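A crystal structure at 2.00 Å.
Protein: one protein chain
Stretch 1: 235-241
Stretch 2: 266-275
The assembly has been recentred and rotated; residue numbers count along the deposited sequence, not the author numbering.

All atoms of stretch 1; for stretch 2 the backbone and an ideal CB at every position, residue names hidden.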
ATOM      1  N   ALA A 235     -24.201 -24.355  12.236  1.00 17.92           N
ATOM      2  CA  ALA A 235     -23.390 -24.168  11.023  1.00 16.06           C
ATOM      3  C   ALA A 235     -24.288 -23.919   9.819  1.00 19.69           C
ATOM      4  O   ALA A 235     -24.024 -23.014   9.039  1.00 23.04           O
ATOM      5  CB  ALA A 235     -22.455 -25.358  10.761  1.00 16.11           C
ATOM      6  N   VAL A 236     -25.362 -24.699   9.703  1.00 12.17           N
ATOM      7  CA  VAL A 236     -26.355 -24.506   8.663  1.00 13.39           C
ATOM      8  C   VAL A 236     -27.038 -23.134   8.764  1.00 14.29           C
ATOM      9  O   VAL A 236     -27.167 -22.444   7.761  1.00 15.54           O
ATOM     10  CB  VAL A 236     -27.388 -25.678   8.617  1.00 15.92           C
ATOM     11  CG1 VAL A 236     -28.476 -25.398   7.616  1.00 11.66           C
ATOM     12  CG2 VAL A 236     -26.685 -26.996   8.247  1.00 15.51           C
ATOM     13  N   LYS A 237     -27.445 -22.739   9.974  1.00 14.51           N
ATOM     14  CA  LYS A 237     -28.125 -21.446  10.209  1.00 15.36           C
ATOM     15  C   LYS A 237     -27.221 -20.276   9.820  1.00 14.17           C
ATOM     16  O   LYS A 237     -27.667 -19.337   9.178  1.00 20.29           O
ATOM     17  CB  LYS A 237     -28.542 -21.323  11.679  1.00 17.58           C
ATOM     18  CG  LYS A 237     -29.224 -20.024  12.073  1.00 16.67           C
ATOM     19  CD  LYS A 237     -29.211 -19.855  13.589  1.00 23.92           C
ATOM     20  CE  LYS A 237     -29.778 -18.498  13.996  1.00 34.67           C
ATOM     21  NZ  LYS A 237     -28.856 -17.362  13.651  1.00 23.97           N
ATOM     22  N   HIS A 238     -25.950 -20.356  10.201  1.00 16.85           N
ATOM     23  CA  HIS A 238     -24.968 -19.331   9.833  1.00 17.12           C
ATOM     24  C   HIS A 238     -24.785 -19.203   8.314  1.00 12.39           C
ATOM     25  O   HIS A 238     -24.834 -18.106   7.779  1.00 14.63           O
ATOM     26  CB  HIS A 238     -23.636 -19.575  10.535  1.00 16.06           C
ATOM     27  CG  HIS A 238     -23.639 -19.214  11.992  1.00 16.24           C
ATOM     28  ND1 HIS A 238     -22.645 -19.614  12.858  1.00 13.22           N
ATOM     29  CD2 HIS A 238     -24.505 -18.477  12.730  1.00 20.09           C
ATOM     30  CE1 HIS A 238     -22.904 -19.152  14.067  1.00 21.86           C
ATOM     31  NE2 HIS A 238     -24.025 -18.456  14.016  1.00 21.56           N
ATOM     32  N   ILE A 239     -24.615 -20.327   7.635  1.00 13.93           N
ATOM     33  CA  ILE A 239     -24.401 -20.352   6.182  1.00 19.59           C
ATOM     34  C   ILE A 239     -25.640 -19.793   5.473  1.00 19.71           C
ATOM     35  O   ILE A 239     -25.523 -19.031   4.518  1.00 20.78           O
ATOM     36  CB  ILE A 239     -24.066 -21.791   5.687  1.00 16.54           C
ATOM     37  CG1 ILE A 239     -22.712 -22.243   6.255  1.00 18.63           C
ATOM     38  CG2 ILE A 239     -24.068 -21.879   4.152  1.00 16.13           C
ATOM     39  CD1 ILE A 239     -22.369 -23.702   6.020  1.00 16.46           C
ATOM     40  N   LEU A 240     -26.823 -20.167   5.959  1.00 20.74           N
ATOM     41  CA  LEU A 240     -28.071 -19.646   5.411  1.00 17.77           C
ATOM     42  C   LEU A 240     -28.261 -18.169   5.727  1.00 11.98           C
ATOM     43  O   LEU A 240     -28.688 -17.430   4.854  1.00 18.92           O
ATOM     44  CB  LEU A 240     -29.288 -20.472   5.859  1.00 16.99           C
ATOM     45  CG  LEU A 240     -29.259 -21.940   5.417  1.00 18.43           C
ATOM     46  CD1 LEU A 240     -30.506 -22.639   5.911  1.00 10.83           C
ATOM     47  CD2 LEU A 240     -29.156 -22.054   3.899  1.00 19.28           C
ATOM     48  N   ASP A 241     -27.916 -17.749   6.952  1.00 17.33           N
ATOM     49  CA  ASP A 241     -28.018 -16.327   7.375  1.00 19.12           C
ATOM     50  C   ASP A 241     -27.237 -15.413   6.444  1.00 19.16           C
ATOM     51  O   ASP A 241     -27.701 -14.326   6.086  1.00 17.67           O
ATOM     52  CB  ASP A 241     -27.497 -16.110   8.810  1.00 13.88           C
ATOM     53  CG  ASP A 241     -28.507 -16.503   9.890  1.00 25.37           C
ATOM     54  OD1 ASP A 241     -29.692 -16.729   9.572  1.00 18.85           O
ATOM     55  OD2 ASP A 241     -28.105 -16.590  11.070  1.00 26.26           O
ATOM     56  N   UNK A 266     -25.880 -36.170   7.568  1.00 19.47           N
ATOM     57  CA  UNK A 266     -26.374 -35.296   8.635  1.00 18.90           C
ATOM     58  C   UNK A 266     -26.475 -33.832   8.200  1.00 27.42           C
ATOM     59  O   UNK A 266     -27.454 -33.145   8.517  1.00 17.85           O
ATOM     60  CB  UNK A 266     -25.460 -35.404   9.857  1.00 18.90           C
ATOM     61  N   UNK A 267     -25.465 -33.373   7.457  1.00 19.31           N
ATOM     62  CA  UNK A 267     -25.420 -32.011   6.930  1.00 20.26           C
ATOM     63  C   UNK A 267     -26.505 -31.749   5.865  1.00 18.30           C
ATOM     64  O   UNK A 267     -27.201 -30.722   5.912  1.00 15.25           O
ATOM     65  CB  UNK A 267     -24.037 -31.739   6.336  1.00 20.26           C
ATOM     66  N   UNK A 268     -26.646 -32.673   4.923  1.00 18.94           N
ATOM     67  CA  UNK A 268     -27.686 -32.561   3.889  1.00 17.01           C
ATOM     68  C   UNK A 268     -29.079 -32.518   4.533  1.00 18.87           C
ATOM     69  O   UNK A 268     -29.852 -31.607   4.241  1.00 20.00           O
ATOM     70  CB  UNK A 268     -27.593 -33.730   2.906  1.00 17.01           C
ATOM     71  N   UNK A 269     -29.352 -33.442   5.461  1.00 21.39           N
ATOM     72  CA  UNK A 269     -30.629 -33.468   6.199  1.00 17.16           C
ATOM     73  C   UNK A 269     -30.960 -32.153   6.927  1.00 23.67           C
ATOM     74  O   UNK A 269     -32.093 -31.673   6.878  1.00 19.08           O
ATOM     75  CB  UNK A 269     -30.598 -34.607   7.220  1.00 17.16           C
ATOM     76  N   UNK A 270     -29.959 -31.563   7.575  1.00 16.97           N
ATOM     77  CA  UNK A 270     -30.132 -30.290   8.256  1.00 13.62           C
ATOM     78  C   UNK A 270     -30.331 -29.124   7.296  1.00 16.22           C
ATOM     79  O   UNK A 270     -31.195 -28.261   7.542  1.00 21.64           O
ATOM     80  CB  UNK A 270     -28.922 -30.016   9.151  1.00 13.62           C
ATOM     81  N   UNK A 271     -29.537 -29.088   6.215  1.00 14.83           N
ATOM     82  CA  UNK A 271     -29.698 -28.062   5.181  1.00 18.18           C
ATOM     83  C   UNK A 271     -31.142 -28.108   4.673  1.00 20.62           C
ATOM     84  O   UNK A 271     -31.802 -27.073   4.584  1.00 14.06           O
ATOM     85  CB  UNK A 271     -28.707 -28.271   4.035  1.00 18.18           C
ATOM     86  N   UNK A 272     -31.631 -29.318   4.401  1.00 12.50           N
ATOM     87  CA  UNK A 272     -33.049 -29.539   4.031  1.00 18.43           C
ATOM     88  C   UNK A 272     -34.098 -29.054   5.029  1.00 15.88           C
ATOM     89  O   UNK A 272     -35.043 -28.357   4.646  1.00 22.64           O
ATOM     90  CB  UNK A 272     -33.272 -31.036   3.808  1.00 18.43           C
ATOM     91  N   UNK A 273     -33.926 -29.429   6.297  1.00 18.07           N
ATOM     92  CA  UNK A 273     -34.774 -28.974   7.413  1.00 18.64           C
ATOM     93  C   UNK A 273     -34.898 -27.445   7.501  1.00 24.19           C
ATOM     94  O   UNK A 273     -35.980 -26.900   7.780  1.00 18.81           O
ATOM     95  CB  UNK A 273     -34.213 -29.509   8.732  1.00 18.64           C
ATOM     96  N   UNK A 274     -33.795 -26.754   7.231  1.00 15.05           N
ATOM     97  CA  UNK A 274     -33.740 -25.302   7.367  1.00 11.90           C
ATOM     98  C   UNK A 274     -34.033 -24.533   6.069  1.00 20.99           C
ATOM     99  O   UNK A 274     -33.897 -23.306   6.019  1.00 19.11           O
ATOM    100  CB  UNK A 274     -32.358 -24.902   7.886  1.00 11.90           C
ATOM    101  N   UNK A 275     -34.411 -25.257   5.021  1.00 15.73           N
ATOM    102  CA  UNK A 275     -34.982 -24.634   3.812  1.00 15.72           C
ATOM    103  C   UNK A 275     -34.180 -24.707   2.526  1.00 20.12           C
ATOM    104  O   UNK A 275     -34.596 -24.153   1.507  1.00 26.18           O
ATOM    105  CB  UNK A 275     -35.238 -23.154   4.106  1.00 15.72           C
TER

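Stretch 1 is one helical segment, and stretch 2 is helical from 266 to 273. The axes approach to 9.7 Å and cross at -53°. Val 236, Ile 239 and Leu 240 offer an apolar surface to the second helix.

Positions 266, 268 and 269 have no atom of stretch 1 within 5.5 Å of the ideal CB. The visible atoms set no demand beyond helical angles. They are Ala 266, Ile 268 and Ala 269, and none touches stretch 1.

At 267 the CB points sideways and again meets nothing. Many residues would fit. It is Val 267, whose nearest contact is through its backbone, O to Val 236 CG2 at 4.4 Å.

At 270 the CB points toward stretch 1, and the ideal CB lies 3.9 Å from Val 236 CG2. Small residues would fit, as would longer ones with an aliphatic stem. The deposited residue is Glu 270. Its CG packs 3.7 Å from Val 236 CG2, so the stem serves the apolar contact.

At 271 the CB points sideways, 4.6 Å from Val 236 CG1. Val 236, Ile 239 and Leu 240 leave an apolar space within reach. A large apolar side chain, aliphatic or aromatic, would suit it. It is Phe 271, with chi1 at -99°, between wells. The end of the side chain comes nearer than the CB direction suggests. Val 236 lies over one ring face, with CG2 4.0 Å from the centroid of the Phe 271 ring in a CH-pi contact. Ile 239 CD1 meets Phe 271 CZ at 3.8 Å, and Leu 240 CD2 meets Phe 271 CE1 at 3.9 Å, both at the ring edge.

Positions 272 and 273 have open space around their CBs on this side. Polar or charged residues are possible. They are Arg 272 and Lys 273, and neither contacts stretch 1.

At 274 the backbone leaves helical angles. The CB points toward stretch 1, 3.5 Å from Leu 240 CD1 and 3.9 Å from Val 236 CG1. An apolar or a long amide side chain could pack here. It is Gln 274. Its CB lies 3.6 Å from Leu 240 CD1, and its OE1 3.3 Å from Lys 237 CA. No hydrogen bond crosses between the stretches. Instead, Gln 274 NE2 donates to Glu 270 OE2 at 3.0 Å, one turn back.

At 275 phi is 113° and psi 3°. A CB would be jammed against the carbonyl O of 274, which calls for glycine. Gly 275 is found.

Stretch 2, residues 266-275: AVIAEFRKQG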
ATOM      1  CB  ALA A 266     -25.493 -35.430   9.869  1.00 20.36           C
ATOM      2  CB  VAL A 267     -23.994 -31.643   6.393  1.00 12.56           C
ATOM      3  CG1 VAL A 267     -24.027 -30.328   5.648  1.00 14.83           C
ATOM      4  CG2 VAL A 267     -23.008 -31.532   7.571  1.00 13.46           C
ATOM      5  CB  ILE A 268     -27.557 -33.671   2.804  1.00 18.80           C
ATOM      6  CG1 ILE A 268     -26.231 -33.479   2.046  1.00 20.71           C
ATOM      7  CG2 ILE A 268     -28.766 -33.665   1.855  1.00 20.81           C
ATOM      8  CD1 ILE A 268     -26.067 -34.297   0.812  1.00 20.53           C
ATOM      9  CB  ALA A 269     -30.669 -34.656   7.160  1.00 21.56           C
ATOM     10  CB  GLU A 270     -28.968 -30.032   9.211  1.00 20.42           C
ATOM     11  CG  GLU A 270     -29.156 -28.877  10.201  1.00 16.80           C
ATOM     12  CD  GLU A 270     -30.361 -29.014  11.119  1.00 15.83           C
ATOM     13  OE1 GLU A 270     -30.793 -30.148  11.398  1.00 20.61           O
ATOM     14  OE2 GLU A 270     -30.894 -27.963  11.545  1.00 20.90           O
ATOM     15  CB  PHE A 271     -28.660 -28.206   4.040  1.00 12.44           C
ATOM     16  CG  PHE A 271     -27.467 -27.262   4.165  1.00 15.57           C
ATOM     17  CD1 PHE A 271     -27.639 -25.877   4.070  1.00 20.25           C
ATOM     18  CD2 PHE A 271     -26.187 -27.758   4.383  1.00 20.23           C
ATOM     19  CE1 PHE A 271     -26.546 -24.991   4.192  1.00 24.39           C
ATOM     20  CE2 PHE A 271     -25.083 -26.893   4.495  1.00 13.87           C
ATOM     21  CZ  PHE A 271     -25.270 -25.500   4.394  1.00 11.83           C
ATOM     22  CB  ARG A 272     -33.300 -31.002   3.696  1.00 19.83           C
ATOM     23  CG  ARG A 272     -32.947 -31.317   2.284  1.00 22.58           C
ATOM     24  CD  ARG A 272     -33.013 -32.802   1.981  1.00 29.43           C
ATOM     25  NE  ARG A 272     -32.738 -32.998   0.566  1.00 23.09           N
ATOM     26  CZ  ARG A 272     -32.196 -34.087   0.030  1.00 36.93           C
ATOM     27  NH1 ARG A 272     -31.852 -35.119   0.783  1.00 24.00           N
ATOM     28  NH2 ARG A 272     -32.001 -34.138  -1.277  1.00 21.62           N
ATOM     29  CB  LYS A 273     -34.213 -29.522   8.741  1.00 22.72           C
ATOM     30  CG  LYS A 273     -35.224 -29.566   9.883  1.00 25.66           C
ATOM     31  CD  LYS A 273     -34.571 -29.697  11.233  1.00 23.86           C
ATOM     32  CE  LYS A 273     -35.595 -29.316  12.301  1.00 35.48           C
ATOM     33  NZ  LYS A 273     -35.036 -29.054  13.653  1.00 29.60           N
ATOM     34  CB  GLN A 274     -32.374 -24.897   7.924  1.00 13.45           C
ATOM     35  CG  GLN A 274     -32.166 -25.238   9.389  1.00 16.15           C
ATOM     36  CD  GLN A 274     -30.978 -24.500  10.004  1.00 18.02           C
ATOM     37  OE1 GLN A 274     -30.833 -23.292   9.850  1.00 19.50           O
ATOM     38  NE2 GLN A 274     -30.152 -25.222  10.730  1.00 11.03           N
TER
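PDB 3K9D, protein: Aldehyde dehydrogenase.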